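Local coordinates for 223aa long hypothetical arylmalonate decarboxylase (Sulfolobus tokodaii, PDB 2DGD), which is of unknown function but may act as an arylmalonate decarboxylase, removing carbon dioxide from arylmalonates, and assembles as an octamer, at residues A[34-38]-A[59-63]; A[155-159]-A[186-191]. Residue numbers count along the deposited sequence, not the author numbering.

Contact 1 (A[34-38]-A[59-63])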
loop_
_atom_site.group_PDB
_atom_site.type_symbol
_atom_site.label_atom_id
_atom_site.label_comp_id
_atom_site.label_asym_id
_atom_site.label_seq_id
_atom_site.Cartn_x
_atom_site.Cartn_y
_atom_site.Cartn_z
ATOM N N HIS A 34 28.570 -7.220 9.605
ATOM C CA HIS A 34 29.379 -7.000 10.802
ATOM C C HIS A 34 30.744 -6.491 10.391
ATOM O O HIS A 34 31.453 -7.150 9.628
ATOM C CB HIS A 34 29.490 -8.308 11.566
ATOM C CG HIS A 34 28.163 -8.946 11.809
ATOM N ND1 HIS A 34 27.270 -8.468 12.744
ATOM C CD2 HIS A 34 27.531 -9.960 11.168
ATOM C CE1 HIS A 34 26.146 -9.156 12.668
ATOM N NE2 HIS A 34 26.277 -10.067 11.719
ATOM N N SER A 35 31.120 -5.323 10.897
ATOM C CA SER A 35 32.396 -4.745 10.513
ATOM C C SER A 35 33.378 -4.428 11.632
ATOM O O SER A 35 33.033 -4.401 12.813
ATOM C CB SER A 35 32.145 -3.475 9.694
ATOM O OG SER A 35 31.293 -2.584 10.391
ATOM N N THR A 36 34.619 -4.204 11.224
ATOM C CA THR A 36 35.690 -3.836 12.132
ATOM C C THR A 36 36.627 -2.978 11.291
ATOM O O THR A 36 36.792 -3.219 10.096
ATOM C CB THR A 36 36.429 -5.063 12.693
ATOM O OG1 THR A 36 37.248 -4.643 13.787
ATOM C CG2 THR A 36 37.308 -5.714 11.622
ATOM N N ARG A 37 37.229 -1.969 11.909
ATOM C CA ARG A 37 38.102 -1.058 11.178
ATOM C C ARG A 37 39.597 -1.280 11.325
ATOM O O ARG A 37 40.063 -1.939 12.257
ATOM C CB ARG A 37 37.772 0.381 11.570
ATOM C CG ARG A 37 36.393 0.807 11.139
ATOM C CD ARG A 37 36.039 2.184 11.643
ATOM N NE ARG A 37 35.180 2.871 10.688
ATOM C CZ ARG A 37 33.982 2.443 10.315
ATOM N NH1 ARG A 37 33.288 3.138 9.429
ATOM N NH2 ARG A 37 33.472 1.336 10.835
HETATM N N MSE A 38 40.342 -0.718 10.381
HETATM C CA MSE A 38 41.789 -0.809 10.392
HETATM C C MSE A 38 42.414 0.572 10.317
HETATM O O MSE A 38 41.888 1.483 9.681
HETATM C CB MSE A 38 42.295 -1.658 9.237
HETATM C CG MSE A 38 42.026 -3.137 9.403
HETATM SE SE MSE A 38 43.054 -4.211 8.153
HETATM C CE MSE A 38 44.526 -4.664 9.305
ATOM N N SER A 59 42.531 -8.260 12.820
ATOM C CA SER A 59 41.192 -7.799 12.466
ATOM C C SER A 59 40.339 -8.989 12.047
ATOM O O SER A 59 39.174 -9.105 12.424
ATOM C CB SER A 59 41.262 -6.775 11.334
ATOM O OG SER A 59 41.783 -5.542 11.799
ATOM N N TYR A 60 40.930 -9.880 11.267
ATOM C CA TYR A 60 40.224 -11.060 10.827
ATOM C C TYR A 60 39.755 -11.858 12.041
ATOM O O TYR A 60 38.630 -12.342 12.080
ATOM C CB TYR A 60 41.143 -11.915 9.959
ATOM C CG TYR A 60 40.606 -13.295 9.711
ATOM C CD1 TYR A 60 39.409 -13.484 9.024
ATOM C CD2 TYR A 60 41.273 -14.417 10.193
ATOM C CE1 TYR A 60 38.885 -14.762 8.825
ATOM C CE2 TYR A 60 40.760 -15.701 10.000
ATOM C CZ TYR A 60 39.567 -15.866 9.314
ATOM O OH TYR A 60 39.066 -17.134 9.115
ATOM N N SER A 61 40.613 -11.985 13.043
ATOM C CA SER A 61 40.254 -12.742 14.232
ATOM C C SER A 61 39.060 -12.141 14.961
ATOM O O SER A 61 38.370 -12.832 15.709
ATOM C CB SER A 61 41.445 -12.833 15.185
ATOM O OG SER A 61 41.666 -11.605 15.849
ATOM N N LEU A 62 38.812 -10.853 14.747
ATOM C CA LEU A 62 37.693 -10.185 15.399
ATOM C C LEU A 62 36.374 -10.446 14.676
ATOM O O LEU A 62 35.299 -10.257 15.243
ATOM C CB LEU A 62 37.942 -8.678 15.465
ATOM C CG LEU A 62 39.127 -8.153 16.279
ATOM C CD1 LEU A 62 39.198 -6.641 16.126
ATOM C CD2 LEU A 62 38.969 -8.526 17.738
ATOM N N LEU A 63 36.464 -10.896 13.431
ATOM C CA LEU A 63 35.286 -11.153 12.603
ATOM C C LEU A 63 35.052 -12.633 12.286
ATOM O O LEU A 63 33.944 -13.028 11.901
ATOM C CB LEU A 63 35.423 -10.381 11.289
ATOM C CG LEU A 63 34.583 -9.135 10.992
ATOM C CD1 LEU A 63 34.203 -8.414 12.247
ATOM C CD2 LEU A 63 35.377 -8.225 10.076
HETATM O O HOH W 1 40.108 -3.915 14.206
#

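Contact 2 (A[155-159]-A[186-191])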
loop_
_atom_site.group_PDB
_atom_site.type_symbol
_atom_site.label_atom_id
_atom_site.label_comp_id
_atom_site.label_asym_id
_atom_site.label_seq_id
_atom_site.Cartn_x
_atom_site.Cartn_y
_atom_site.Cartn_z
ATOM N N ILE A 155 24.408 11.481 -3.792
ATOM C CA ILE A 155 23.956 10.590 -4.841
ATOM C C ILE A 155 24.135 11.184 -6.231
ATOM O O ILE A 155 24.819 10.607 -7.083
ATOM C CB ILE A 155 22.477 10.238 -4.656
ATOM C CG1 ILE A 155 22.305 9.446 -3.361
ATOM C CG2 ILE A 155 21.971 9.450 -5.858
ATOM C CD1 ILE A 155 20.870 9.095 -3.032
ATOM N N PHE A 156 23.526 12.338 -6.464
ATOM C CA PHE A 156 23.614 12.948 -7.779
ATOM C C PHE A 156 24.948 13.562 -8.158
ATOM O O PHE A 156 25.172 13.880 -9.320
ATOM C CB PHE A 156 22.469 13.934 -7.964
ATOM C CG PHE A 156 21.144 13.256 -8.127
ATOM C CD1 PHE A 156 20.881 12.497 -9.265
ATOM C CD2 PHE A 156 20.190 13.298 -7.115
ATOM C CE1 PHE A 156 19.683 11.782 -9.392
ATOM C CE2 PHE A 156 18.993 12.587 -7.235
ATOM C CZ PHE A 156 18.741 11.827 -8.372
ATOM N N THR A 157 25.845 13.721 -7.199
ATOM C CA THR A 157 27.157 14.239 -7.533
ATOM C C THR A 157 27.863 13.086 -8.235
ATOM O O THR A 157 28.616 13.281 -9.190
ATOM C CB THR A 157 27.948 14.632 -6.287
ATOM O OG1 THR A 157 27.411 15.845 -5.748
ATOM C CG2 THR A 157 29.400 14.832 -6.627
ATOM N N ILE A 158 27.602 11.875 -7.751
ATOM C CA ILE A 158 28.175 10.666 -8.327
ATOM C C ILE A 158 27.507 10.450 -9.672
ATOM O O ILE A 158 28.138 10.026 -10.633
ATOM C CB ILE A 158 27.897 9.429 -7.440
ATOM C CG1 ILE A 158 28.650 9.563 -6.109
ATOM C CG2 ILE A 158 28.276 8.148 -8.189
ATOM C CD1 ILE A 158 28.342 8.471 -5.120
ATOM N N TYR A 159 26.217 10.744 -9.731
ATOM C CA TYR A 159 25.470 10.582 -10.956
ATOM C C TYR A 159 25.999 11.501 -12.056
ATOM O O TYR A 159 26.241 11.056 -13.178
ATOM C CB TYR A 159 23.986 10.848 -10.696
ATOM C CG TYR A 159 23.112 10.745 -11.925
ATOM C CD1 TYR A 159 22.982 11.824 -12.799
ATOM C CD2 TYR A 159 22.436 9.558 -12.235
ATOM C CE1 TYR A 159 22.203 11.728 -13.954
ATOM C CE2 TYR A 159 21.657 9.451 -13.394
ATOM C CZ TYR A 159 21.550 10.544 -14.244
ATOM O OH TYR A 159 20.817 10.458 -15.395
ATOM N N GLU A 186 22.107 4.109 -4.518
ATOM C CA GLU A 186 21.110 4.794 -5.337
ATOM C C GLU A 186 21.664 5.257 -6.686
ATOM O O GLU A 186 21.110 4.935 -7.739
ATOM C CB GLU A 186 20.532 6.011 -4.596
ATOM C CG GLU A 186 19.801 5.703 -3.301
ATOM C CD GLU A 186 20.733 5.591 -2.093
ATOM O OE1 GLU A 186 20.229 5.278 -0.983
ATOM O OE2 GLU A 186 21.962 5.823 -2.246
ATOM N N ALA A 187 22.753 6.023 -6.644
ATOM C CA ALA A 187 23.379 6.551 -7.852
ATOM C C ALA A 187 23.459 5.515 -8.966
ATOM O O ALA A 187 23.058 5.762 -10.096
ATOM C CB ALA A 187 24.768 7.072 -7.525
ATOM N N VAL A 188 23.981 4.347 -8.635
ATOM C CA VAL A 188 24.125 3.270 -9.594
ATOM C C VAL A 188 22.794 2.832 -10.230
ATOM O O VAL A 188 22.760 2.440 -11.392
ATOM C CB VAL A 188 24.862 2.091 -8.912
ATOM C CG1 VAL A 188 24.482 0.786 -9.518
ATOM C CG2 VAL A 188 26.364 2.306 -9.039
ATOM N N GLN A 189 21.695 2.919 -9.488
ATOM C CA GLN A 189 20.393 2.527 -10.034
ATOM C C GLN A 189 19.917 3.539 -11.064
ATOM O O GLN A 189 19.402 3.169 -12.122
ATOM C CB GLN A 189 19.354 2.422 -8.925
ATOM C CG GLN A 189 19.630 1.327 -7.924
ATOM C CD GLN A 189 18.585 1.267 -6.826
ATOM O OE1 GLN A 189 17.399 1.038 -7.090
ATOM N NE2 GLN A 189 19.018 1.472 -5.582
ATOM N N TYR A 190 20.073 4.818 -10.743
ATOM C CA TYR A 190 19.677 5.873 -11.656
ATOM C C TYR A 190 20.495 5.762 -12.933
ATOM O O TYR A 190 19.950 5.779 -14.034
ATOM C CB TYR A 190 19.917 7.238 -11.030
ATOM C CG TYR A 190 18.919 7.622 -9.975
ATOM C CD1 TYR A 190 19.301 7.768 -8.643
ATOM C CD2 TYR A 190 17.593 7.874 -10.313
ATOM C CE1 TYR A 190 18.387 8.162 -7.675
ATOM C CE2 TYR A 190 16.673 8.265 -9.358
ATOM C CZ TYR A 190 17.076 8.407 -8.041
ATOM O OH TYR A 190 16.159 8.793 -7.095
ATOM N N LEU A 191 21.810 5.657 -12.786
ATOM C CA LEU A 191 22.673 5.540 -13.946
ATOM C C LEU A 191 22.289 4.332 -14.806
ATOM O O LEU A 191 22.136 4.454 -16.021
ATOM C CB LEU A 191 24.134 5.442 -13.503
ATOM C CG LEU A 191 24.728 6.751 -12.974
ATOM C CD1 LEU A 191 26.137 6.532 -12.443
ATOM C CD2 LEU A 191 24.739 7.780 -14.103
#

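Contact 1 (A[34-38]-A[59-63])
Strand 34-38 runs nearly antiparallel (164°) to the end of helix 49-63, the segment axes approaching to 8.6 Å. H34 contributes mainly backbone: its O lies 3.9 Å from CG of L63, while ND1 hydrogen-bonds to E20 of the second subunit. S35 and R37 point to the sheet's other face, S35 OG hydrogen-bonded to E20, R37 salt-bridged to E20 through NH1 and hydrogen-bonded to A14 O through NE. T36 is the central residue, its CG2 3.5 Å from L63 CD2 and its OG1 3.6 Å from L62 CD1. A water bound to T36 OG1 (3.0 Å) and R37 O (2.8 Å) also reaches S59 OG (3.4 Å), weakly. Selenomethionine M38 closes the row, CG 3.4 Å from S59 OG. T36 OG1 and R37 N hydrogen-bond reciprocally to R37 N and T36 OG1 of the second subunit, so this strand, outermost within its chain, joins a subunit interface. Strand 31-38, helix 49-63 and strand 69-72 form a beta-alpha-beta crossover over strand 6-13 of the parallel sheet.

Contact 2 (A[155-159]-A[186-191])
The two backbones come closest at A187, whose methyl group is a small knob on the helix surface. This lets 155-159 draw near, CA atoms of I155 and A187 5.1 Å apart, although the segment axes are 9.1 Å apart and cross at -45°. The methyl CB of A187 sits 3.6 Å from O of I155 and 3.7 Å from CG2 of I158, so it fits between these two residues, one turn apart. I155 extends beyond it, with CD1 3.5 Å from CB of E186 and CG2 4.2 Å from CD1 of Y190. The larger bumps are aromatic. F156 lays CZ over one face of the Y190 ring, 3.7 Å from CE1, with the planes inclined at 42° and centroids 5.0 Å apart. Y159 fills the space between Y190 and L191: its CD2 lies 3.6 Å from CB of Y190, and CD2 of L191 packs over one face of its ring, 3.5 Å from Y159 CD2. The tyrosine hydroxyls find partners beyond the contact, Y159 with D194 and Y190 with E29 of the third subunit. On the inner side, I158 and L191 both touch I177 of strand 174-177, and L191 also reaches V199 of strand 199-201, so helices 155-163 and 187-195 lie side by side against that parallel sheet.

Overall arrangement
The two contacts follow one another along the chain, contact 1 closing before contact 2 opens, and lie on opposite sides of its centre, with their own centres 29 Å apart and nearest atoms about 16 Å apart. They share no helix or strand. Contact 1 belongs to the parallel sheet of strands 31-38, 6-13 and 69-72, whereas contact 2 packs against the separate parallel sheet that includes 174-177 and 199-201. This two-sheet alpha/beta build fits the Asp/Glu racemase clan, to which arylmalonate decarboxylase belongs. Each contact also adjoins a different neighbour, the second subunit at 34-38/59-63 and the third at 155-159/186-191, tying both halves into the octamer.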